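Local coordinates for protein 6-phosphogluconolactonase (Thermotoga maritima, PDB 1VL1) that hydrolyses 6-phosphogluconolactone to 6-phosphogluconate, the second step of the oxidative stage of the pentose phosphate pathway, at residues 47-52 against 72-77; 140-145 against 194-199; 164-169 against 178-183. One frame throughout, in Å; residues are numbered along the deposited sequence.

Contact 1 of 3, residues 47-52 against 72-77; sequences IFVVLA and NRIHFF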
loop_
_atom_site.group_PDB
_atom_site.type_symbol
_atom_site.label_atom_id
_atom_site.label_comp_id
_atom_site.label_asym_id
_atom_site.label_seq_id
_atom_site.Cartn_x
_atom_site.Cartn_y
_atom_site.Cartn_z
ATOM N N ILE A 47 -9.381 -12.152 4.166
ATOM C CA ILE A 47 -8.703 -10.945 4.614
ATOM C C ILE A 47 -8.456 -10.018 3.431
ATOM O O ILE A 47 -8.357 -10.484 2.267
ATOM C CB ILE A 47 -7.415 -11.254 5.429
ATOM C CG1 ILE A 47 -6.340 -11.930 4.558
ATOM C CG2 ILE A 47 -7.737 -12.153 6.621
ATOM C CD1 ILE A 47 -4.923 -11.831 5.146
ATOM N N PHE A 48 -8.328 -8.712 3.729
ATOM C CA PHE A 48 -8.232 -7.697 2.712
ATOM C C PHE A 48 -6.992 -6.872 2.964
ATOM O O PHE A 48 -6.833 -6.289 4.067
ATOM C CB PHE A 48 -9.478 -6.821 2.680
ATOM C CG PHE A 48 -10.697 -7.621 2.462
ATOM C CD1 PHE A 48 -11.321 -8.225 3.557
ATOM C CD2 PHE A 48 -11.150 -7.913 1.191
ATOM C CE1 PHE A 48 -12.404 -9.052 3.395
ATOM C CE2 PHE A 48 -12.279 -8.766 1.014
ATOM C CZ PHE A 48 -12.890 -9.317 2.114
ATOM N N VAL A 49 -6.113 -6.895 1.974
ATOM C CA VAL A 49 -4.763 -6.309 2.064
ATOM C C VAL A 49 -4.502 -5.256 0.975
ATOM O O VAL A 49 -4.612 -5.529 -0.199
ATOM C CB VAL A 49 -3.671 -7.404 2.027
ATOM C CG1 VAL A 49 -2.307 -6.807 2.276
ATOM C CG2 VAL A 49 -4.001 -8.548 3.010
ATOM N N VAL A 50 -4.121 -4.034 1.398
ATOM C CA VAL A 50 -3.743 -2.921 0.522
ATOM C C VAL A 50 -2.219 -2.959 0.330
ATOM O O VAL A 50 -1.482 -3.169 1.315
ATOM C CB VAL A 50 -4.099 -1.565 1.111
ATOM C CG1 VAL A 50 -3.478 -0.425 0.278
ATOM C CG2 VAL A 50 -5.585 -1.404 1.181
ATOM N N LEU A 51 -1.776 -2.849 -0.925
ATOM C CA LEU A 51 -0.342 -2.876 -1.272
ATOM C C LEU A 51 0.089 -1.616 -2.019
ATOM O O LEU A 51 -0.509 -1.271 -3.039
ATOM C CB LEU A 51 -0.060 -4.041 -2.194
ATOM C CG LEU A 51 -0.441 -5.419 -1.732
ATOM C CD1 LEU A 51 -0.152 -6.475 -2.840
ATOM C CD2 LEU A 51 0.212 -5.780 -0.408
ATOM N N ALA A 52 1.168 -0.977 -1.544
ATOM C CA ALA A 52 1.870 0.048 -2.284
ATOM C C ALA A 52 2.833 -0.620 -3.254
ATOM O O ALA A 52 3.346 -1.730 -3.011
ATOM C CB ALA A 52 2.625 0.940 -1.374
ATOM N N ASN A 72 -6.521 -18.128 -1.943
ATOM C CA ASN A 72 -7.939 -17.885 -2.205
ATOM C C ASN A 72 -8.672 -17.115 -1.120
ATOM O O ASN A 72 -9.752 -16.600 -1.364
ATOM C CB ASN A 72 -8.690 -19.155 -2.488
ATOM C CG ASN A 72 -8.683 -20.149 -1.332
ATOM O OD1 ASN A 72 -7.628 -20.506 -0.829
ATOM N ND2 ASN A 72 -9.866 -20.617 -0.928
ATOM N N ARG A 73 -8.112 -17.050 0.077
ATOM C CA ARG A 73 -8.751 -16.318 1.204
ATOM C C ARG A 73 -8.156 -14.929 1.339
ATOM O O ARG A 73 -8.537 -14.174 2.230
ATOM C CB ARG A 73 -8.513 -17.118 2.476
ATOM C CG ARG A 73 -9.261 -18.436 2.468
ATOM C CD ARG A 73 -8.992 -19.317 3.670
ATOM N NE ARG A 73 -9.318 -18.595 4.904
ATOM C CZ ARG A 73 -8.746 -18.819 6.076
ATOM N NH1 ARG A 73 -7.870 -19.801 6.238
ATOM N NH2 ARG A 73 -9.111 -18.109 7.132
ATOM N N ILE A 74 -7.220 -14.560 0.474
ATOM C CA ILE A 74 -6.571 -13.259 0.598
ATOM C C ILE A 74 -6.891 -12.372 -0.577
ATOM O O ILE A 74 -6.664 -12.760 -1.712
ATOM C CB ILE A 74 -5.047 -13.376 0.775
ATOM C CG1 ILE A 74 -4.720 -14.312 1.959
ATOM C CG2 ILE A 74 -4.446 -11.990 0.964
ATOM C CD1 ILE A 74 -3.280 -14.806 1.983
ATOM N N HIS A 75 -7.465 -11.200 -0.302
ATOM C CA HIS A 75 -7.812 -10.206 -1.363
ATOM C C HIS A 75 -6.877 -9.033 -1.340
ATOM O O HIS A 75 -6.609 -8.469 -0.255
ATOM C CB HIS A 75 -9.252 -9.744 -1.179
ATOM C CG HIS A 75 -10.239 -10.845 -1.331
ATOM N ND1 HIS A 75 -11.102 -10.932 -2.396
ATOM C CD2 HIS A 75 -10.460 -11.935 -0.563
ATOM C CE1 HIS A 75 -11.807 -12.044 -2.285
ATOM N NE2 HIS A 75 -11.439 -12.667 -1.182
ATOM N N PHE A 76 -6.373 -8.641 -2.516
ATOM C CA PHE A 76 -5.349 -7.608 -2.581
ATOM C C PHE A 76 -5.868 -6.369 -3.357
ATOM O O PHE A 76 -6.574 -6.524 -4.324
ATOM C CB PHE A 76 -4.069 -8.138 -3.299
ATOM C CG PHE A 76 -3.281 -9.155 -2.483
ATOM C CD1 PHE A 76 -2.511 -8.739 -1.422
ATOM C CD2 PHE A 76 -3.360 -10.496 -2.744
ATOM C CE1 PHE A 76 -1.780 -9.632 -0.664
ATOM C CE2 PHE A 76 -2.617 -11.404 -1.965
ATOM C CZ PHE A 76 -1.854 -10.956 -0.954
ATOM N N PHE A 77 -5.454 -5.189 -2.906
ATOM C CA PHE A 77 -5.832 -3.930 -3.511
ATOM C C PHE A 77 -4.623 -3.059 -3.664
ATOM O O PHE A 77 -3.833 -2.948 -2.729
ATOM C CB PHE A 77 -6.839 -3.196 -2.606
ATOM C CG PHE A 77 -8.043 -4.015 -2.262
ATOM C CD1 PHE A 77 -7.988 -4.966 -1.250
ATOM C CD2 PHE A 77 -9.212 -3.828 -2.918
ATOM C CE1 PHE A 77 -9.062 -5.754 -0.972
ATOM C CE2 PHE A 77 -10.326 -4.629 -2.634
ATOM C CZ PHE A 77 -10.250 -5.561 -1.651
#

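Contact 2 of 3, residues 140-145 against 194-199; sequences LAILGM and LFLIRG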
loop_
_atom_site.group_PDB
_atom_site.type_symbol
_atom_site.label_atom_id
_atom_site.label_comp_id
_atom_site.label_asym_id
_atom_site.label_seq_id
_atom_site.Cartn_x
_atom_site.Cartn_y
_atom_site.Cartn_z
ATOM N N LEU A 140 -5.131 -4.969 6.518
ATOM C CA LEU A 140 -3.724 -4.659 6.510
ATOM C C LEU A 140 -3.379 -3.790 5.339
ATOM O O LEU A 140 -3.869 -4.051 4.252
ATOM C CB LEU A 140 -3.004 -5.967 6.399
ATOM C CG LEU A 140 -1.495 -6.043 6.445
ATOM C CD1 LEU A 140 -0.979 -5.401 7.706
ATOM C CD2 LEU A 140 -1.065 -7.472 6.457
ATOM N N ALA A 141 -2.574 -2.740 5.556
ATOM C CA ALA A 141 -2.082 -1.924 4.487
ATOM C C ALA A 141 -0.554 -1.960 4.582
ATOM O O ALA A 141 -0.006 -1.739 5.636
ATOM C CB ALA A 141 -2.590 -0.509 4.577
ATOM N N ILE A 142 0.091 -2.321 3.501
ATOM C CA ILE A 142 1.565 -2.367 3.391
ATOM C C ILE A 142 1.987 -1.232 2.476
ATOM O O ILE A 142 1.797 -1.257 1.219
ATOM C CB ILE A 142 2.072 -3.754 2.870
ATOM C CG1 ILE A 142 1.515 -4.896 3.706
ATOM C CG2 ILE A 142 3.603 -3.799 2.863
ATOM C CD1 ILE A 142 1.734 -6.284 3.156
ATOM N N LEU A 143 2.545 -0.201 3.100
ATOM C CA LEU A 143 2.780 1.048 2.430
ATOM C C LEU A 143 4.222 1.435 2.445
ATOM O O LEU A 143 4.973 1.007 3.361
ATOM C CB LEU A 143 1.975 2.144 3.135
ATOM C CG LEU A 143 0.473 1.923 3.160
ATOM C CD1 LEU A 143 -0.223 3.071 3.944
ATOM C CD2 LEU A 143 -0.092 1.788 1.740
ATOM N N GLY A 144 4.651 2.142 1.401
ATOM C CA GLY A 144 5.927 2.872 1.390
ATOM C C GLY A 144 5.764 4.335 1.724
ATOM O O GLY A 144 4.652 4.821 1.944
ATOM N N MET A 145 6.870 5.044 1.779
ATOM C CA MET A 145 6.829 6.498 1.896
ATOM C C MET A 145 7.964 7.039 1.081
ATOM O O MET A 145 9.040 6.505 1.110
ATOM C CB MET A 145 7.038 6.907 3.353
ATOM C CG MET A 145 7.122 8.394 3.551
ATOM S SD MET A 145 7.538 8.920 5.229
ATOM C CE MET A 145 9.263 8.561 5.183
ATOM N N LEU A 194 1.279 -0.790 7.957
ATOM C CA LEU A 194 2.721 -1.044 7.994
ATOM C C LEU A 194 3.398 -0.129 7.009
ATOM O O LEU A 194 3.056 -0.122 5.825
ATOM C CB LEU A 194 3.024 -2.489 7.584
ATOM C CG LEU A 194 2.221 -3.585 8.290
ATOM C CD1 LEU A 194 2.795 -5.005 7.942
ATOM C CD2 LEU A 194 2.185 -3.397 9.745
ATOM N N PHE A 195 4.404 0.622 7.446
ATOM C CA PHE A 195 5.227 1.417 6.531
ATOM C C PHE A 195 6.589 0.726 6.390
ATOM O O PHE A 195 7.174 0.332 7.380
ATOM C CB PHE A 195 5.489 2.833 7.098
ATOM C CG PHE A 195 4.297 3.748 6.982
ATOM C CD1 PHE A 195 4.083 4.477 5.805
ATOM C CD2 PHE A 195 3.441 3.932 8.060
ATOM C CE1 PHE A 195 3.002 5.315 5.687
ATOM C CE2 PHE A 195 2.368 4.807 7.929
ATOM C CZ PHE A 195 2.154 5.463 6.791
ATOM N N LEU A 196 7.103 0.651 5.165
ATOM C CA LEU A 196 8.383 0.004 4.881
ATOM C C LEU A 196 9.294 1.047 4.278
ATOM O O LEU A 196 9.026 1.498 3.162
ATOM C CB LEU A 196 8.173 -1.119 3.872
ATOM C CG LEU A 196 7.648 -2.451 4.317
ATOM C CD1 LEU A 196 6.660 -2.418 5.366
ATOM C CD2 LEU A 196 7.269 -3.299 3.120
ATOM N N ILE A 197 10.304 1.471 5.026
ATOM C CA ILE A 197 11.187 2.549 4.613
ATOM C C ILE A 197 12.616 2.171 4.886
ATOM O O ILE A 197 12.900 1.421 5.843
ATOM C CB ILE A 197 10.860 3.905 5.261
ATOM C CG1 ILE A 197 10.957 3.879 6.815
ATOM C CG2 ILE A 197 9.486 4.410 4.810
ATOM C CD1 ILE A 197 11.138 5.281 7.332
ATOM N N ARG A 198 13.536 2.718 4.091
ATOM C CA ARG A 198 14.949 2.471 4.281
ATOM C C ARG A 198 15.754 3.716 3.957
ATOM O O ARG A 198 15.414 4.459 3.004
ATOM C CB ARG A 198 15.450 1.311 3.416
ATOM C CG ARG A 198 14.776 -0.029 3.697
ATOM C CD ARG A 198 15.195 -1.104 2.749
ATOM N NE ARG A 198 16.451 -1.713 3.134
ATOM C CZ ARG A 198 16.858 -2.916 2.706
ATOM N NH1 ARG A 198 16.113 -3.650 1.879
ATOM N NH2 ARG A 198 18.004 -3.387 3.115
ATOM N N GLY A 199 16.802 3.940 4.739
ATOM C CA GLY A 199 17.800 4.936 4.429
ATOM C C GLY A 199 17.614 6.259 5.145
ATOM O O GLY A 199 16.560 6.568 5.708
HETATM O O HOH W 1 9.227 3.289 1.234
#

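Contact 3 of 3, residues 164-169 against 178-183; sequences NLVTFT and PRVTLT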
loop_
_atom_site.group_PDB
_atom_site.type_symbol
_atom_site.label_atom_id
_atom_site.label_comp_id
_atom_site.label_asym_id
_atom_site.label_seq_id
_atom_site.Cartn_x
_atom_site.Cartn_y
_atom_site.Cartn_z
ATOM N N ASN A 164 -13.858 10.943 -0.642
ATOM C CA ASN A 164 -14.104 9.789 -1.491
ATOM C C ASN A 164 -13.164 8.715 -0.926
ATOM O O ASN A 164 -12.248 9.052 -0.188
ATOM C CB ASN A 164 -13.665 10.044 -2.931
ATOM C CG ASN A 164 -14.374 11.156 -3.584
ATOM O OD1 ASN A 164 -13.825 12.282 -3.713
ATOM N ND2 ASN A 164 -15.613 10.903 -3.997
ATOM N N LEU A 165 -13.328 7.456 -1.320
ATOM C CA LEU A 165 -12.327 6.443 -1.063
ATOM C C LEU A 165 -11.154 6.494 -2.061
ATOM O O LEU A 165 -10.010 6.201 -1.738
ATOM C CB LEU A 165 -12.957 5.042 -1.061
ATOM C CG LEU A 165 -14.016 4.799 0.008
ATOM C CD1 LEU A 165 -14.672 3.450 -0.099
ATOM C CD2 LEU A 165 -13.481 4.983 1.447
ATOM N N VAL A 166 -11.427 6.932 -3.283
ATOM C CA VAL A 166 -10.449 6.932 -4.342
ATOM C C VAL A 166 -10.562 8.267 -5.040
ATOM O O VAL A 166 -11.697 8.726 -5.312
ATOM C CB VAL A 166 -10.722 5.820 -5.365
ATOM C CG1 VAL A 166 -9.566 5.746 -6.346
ATOM C CG2 VAL A 166 -10.874 4.478 -4.647
ATOM N N THR A 167 -9.432 8.914 -5.268
ATOM C CA THR A 167 -9.414 10.151 -6.024
ATOM C C THR A 167 -8.285 10.153 -7.050
ATOM O O THR A 167 -7.574 9.162 -7.207
ATOM C CB THR A 167 -9.322 11.361 -5.081
ATOM O OG1 THR A 167 -9.560 12.567 -5.844
ATOM C CG2 THR A 167 -7.953 11.510 -4.489
ATOM N N PHE A 168 -8.097 11.253 -7.756
ATOM C CA PHE A 168 -6.999 11.338 -8.724
ATOM C C PHE A 168 -6.267 12.694 -8.599
ATOM O O PHE A 168 -6.803 13.633 -7.981
ATOM C CB PHE A 168 -7.483 11.052 -10.152
ATOM C CG PHE A 168 -8.419 12.087 -10.726
ATOM C CD1 PHE A 168 -7.911 13.169 -11.421
ATOM C CD2 PHE A 168 -9.796 11.944 -10.608
ATOM C CE1 PHE A 168 -8.790 14.127 -11.982
ATOM C CE2 PHE A 168 -10.672 12.858 -11.163
ATOM C CZ PHE A 168 -10.155 13.956 -11.849
ATOM N N THR A 169 -5.066 12.791 -9.166
ATOM C CA THR A 169 -4.201 13.969 -8.983
ATOM C C THR A 169 -3.904 14.563 -10.348
ATOM O O THR A 169 -4.085 13.916 -11.366
ATOM C CB THR A 169 -2.853 13.594 -8.270
ATOM O OG1 THR A 169 -2.050 12.792 -9.153
ATOM C CG2 THR A 169 -3.057 12.733 -7.008
ATOM N N PRO A 178 -0.262 11.875 -13.884
ATOM C CA PRO A 178 -1.439 11.843 -13.050
ATOM C C PRO A 178 -1.515 10.503 -12.341
ATOM O O PRO A 178 -0.978 9.510 -12.825
ATOM C CB PRO A 178 -2.581 12.005 -14.037
ATOM C CG PRO A 178 -2.008 12.616 -15.174
ATOM C CD PRO A 178 -0.596 12.060 -15.303
ATOM N N ARG A 179 -2.108 10.519 -11.166
ATOM C CA ARG A 179 -2.205 9.328 -10.322
ATOM C C ARG A 179 -3.650 9.115 -9.852
ATOM O O ARG A 179 -4.427 10.090 -9.673
ATOM C CB ARG A 179 -1.339 9.392 -9.045
ATOM C CG ARG A 179 0.029 10.028 -9.100
ATOM C CD ARG A 179 0.921 9.272 -9.925
ATOM N NE ARG A 179 2.352 9.688 -9.888
ATOM C CZ ARG A 179 3.276 9.166 -9.094
ATOM N NH1 ARG A 179 2.954 8.338 -8.089
ATOM N NH2 ARG A 179 4.539 9.495 -9.282
ATOM N N VAL A 180 -3.988 7.849 -9.617
ATOM C CA VAL A 180 -5.219 7.443 -8.961
ATOM C C VAL A 180 -4.789 6.920 -7.592
ATOM O O VAL A 180 -3.839 6.151 -7.508
ATOM C CB VAL A 180 -5.928 6.368 -9.772
ATOM C CG1 VAL A 180 -7.075 5.745 -8.949
ATOM C CG2 VAL A 180 -6.353 6.946 -11.091
ATOM N N THR A 181 -5.425 7.394 -6.529
ATOM C CA THR A 181 -4.991 6.989 -5.211
ATOM C C THR A 181 -6.117 6.786 -4.245
ATOM O O THR A 181 -7.128 7.479 -4.283
ATOM C CB THR A 181 -3.977 8.053 -4.640
ATOM O OG1 THR A 181 -3.371 7.573 -3.410
ATOM C CG2 THR A 181 -4.667 9.330 -4.336
ATOM N N LEU A 182 -5.941 5.813 -3.331
ATOM C CA LEU A 182 -6.762 5.812 -2.158
ATOM C C LEU A 182 -6.467 7.059 -1.382
ATOM O O LEU A 182 -5.358 7.602 -1.458
ATOM C CB LEU A 182 -6.422 4.635 -1.254
ATOM C CG LEU A 182 -6.767 3.259 -1.783
ATOM C CD1 LEU A 182 -6.552 2.140 -0.698
ATOM C CD2 LEU A 182 -8.070 3.132 -2.318
ATOM N N THR A 183 -7.491 7.519 -0.641
ATOM C CA THR A 183 -7.417 8.747 0.202
ATOM C C THR A 183 -7.084 8.384 1.634
ATOM O O THR A 183 -7.010 7.203 2.019
ATOM C CB THR A 183 -8.799 9.412 0.210
ATOM O OG1 THR A 183 -9.761 8.477 0.698
ATOM C CG2 THR A 183 -9.261 9.820 -1.180
#

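Contact 1 of 3, residues 47-52 against 72-77
CE2 of F48 lies over one face of the H75 imidazole, 3.7 Å from its CG, while the backbone O of I47 sits at the imidazole edge. The two planes meet obliquely, at 32°. F48 also meets F77 rim to rim: CD2 of F48 is 3.7 Å from CE1 of F77, each atom near the plane of the opposing ring. The edge of F77 also receives O of V49, 3.6 Å from its CD1. CG of F48, anti to the carbonyl carbon (chi1 -57°), carries the ring to where its CD2 meets both CB of H75 and the rim of F77.

I47, V49, I74 and F76 occupy the other face of this parallel pair. There CG2 of I74 touches CG2 of V49 at 4.0 Å, and CD1 of L51 closes on CD1 of F76 at 3.6 Å, approaching that ring obliquely. Five backbone hydrogen bonds zip the strands together, beginning with I47 N to the carbonyl of R73 and ending with L51 N, 2.7 Å from O of F77. The guanidinium of R73 turns instead to carbonyls of L41, K44 and D45.

The pair illustrates the beta-alpha-beta unit, with helix 57-64 linking its two strands. Helix 25-43 packs on I47 and I74 and helix 92-101 on L51 and F76, whereas helix 120-134 covers F77, which also stacks with H112; strand 140-143 continues the sheet beside 47-51.

Contact 2 of 3, residues 140-145 against 194-199
L194 is gripped through both its backbone polar atoms by residues 140-145, in a parallel strand pair of the Rossmann-like sheet. Its N donates to O of A141 at 2.8 Å, and its own O accepts from N of L143, also at 2.8 Å. One step on, N of L196 reaches O of L143 at 2.8 Å with a more bent N-H...O angle of 146°.

Beyond G144 the strands part, and water takes over the ladder. Water 1 accepts from N of M145 at 3.0 Å and donates to O of L196 at 2.6 Å, satisfying a donor and an acceptor that are themselves 4.4 Å apart. The carbonyl of M145 has a charged partner, NZ of K202. I142 directs its N and O to the neighbouring segment 47-52, where O of V50 and N of A52 serve them.

Side chains pack around these bonds. CD1 of L140 lies 3.7 Å from CG of L194, while the F195 ring has O of G144 at its edge and stacks with W228 on strand 225-231. A citrate, probably picked up during crystallisation, lies close to G144, consistent with a pocket at the carboxyl end of the strand. Past the water, I197 has its CG1 between N and the carbonyl carbon (chi1 60°) and its CG2 beside N, where this methyl meets CB of M145 at 3.8 Å.

Contact 3 of 3, residues 164-169 against 178-183
T183 and N164 are joined by a side-chain hydrogen bond: OG1 of T183 donates to O of N164 at 2.7 Å. Its chi1 of 58° sets the hydroxyl between the backbone N and the carbonyl carbon. N of T183 also donates to O of L165, from 40° above that carbonyl's plane, so one residue clasps two successive carbonyls. T183 is the N-cap of helix 184-187, and its OG1 has a further, weak bond with N of A186. An alanine here would probably leave the N164 carbonyl without its hydroxyl donor and deprive the helix start of its side-chain cap.

Backbone bonds define the antiparallel ladder. T167 and T181 form the hydrogen-bonded pair, each N 2.9 Å from the other's O; V166 with L182 and F168 with V180 are the non-hydrogen-bonded pairs. At the turn end, N of T169 donates to O of R179 at 2.8 Å, and N of R179 returns a weak bond to OG1 of T169.

Other polar ends are held from outside the hairpin or within one strand. OG1 of T181 donates to O of L182 and is met by N of S153, while the guanidinium of R179 bonds OG of S153 and O of P175; a bound citrate lies near the R179 side chain.

Apolar contacts separate by face. V166 CG1 touches V180 CG1 at 3.6 Å on one side; on the other, CG2 of T167 is 3.9 Å from the methyl CG2 of T181 and as far from that of T183.

This beta hairpin lies against helix 120-134, which touches F168 and L182, while helix 157-160 meets T167, T169 and T181. Strand 74-82 pairs antiparallel with 179-182, joining the hairpin to the main sheet.

In the fold
Followed from the N terminus, the chain first closes contact 1, whose short loop carries helix 57-64 between two neighbouring parallel strands. It then runs through helices 92-101 and 120-134 to strand 140-143, where contact 2 opens. Contact 3 lies wholly inside the long loop that contact 2 closes, a hairpin formed by the chain on its way from 140-143 to 192-198; no contacts cross. Contact 1 touches both others: strand 47-51 is bonded to 140-143, and V50 packs on L182. Contacts 2 and 3 stay about 7 Å apart at their nearest atoms. One mixed sheet thus runs from 192-198 through 140-143, 47-51 and 74-82 to the antiparallel hairpin.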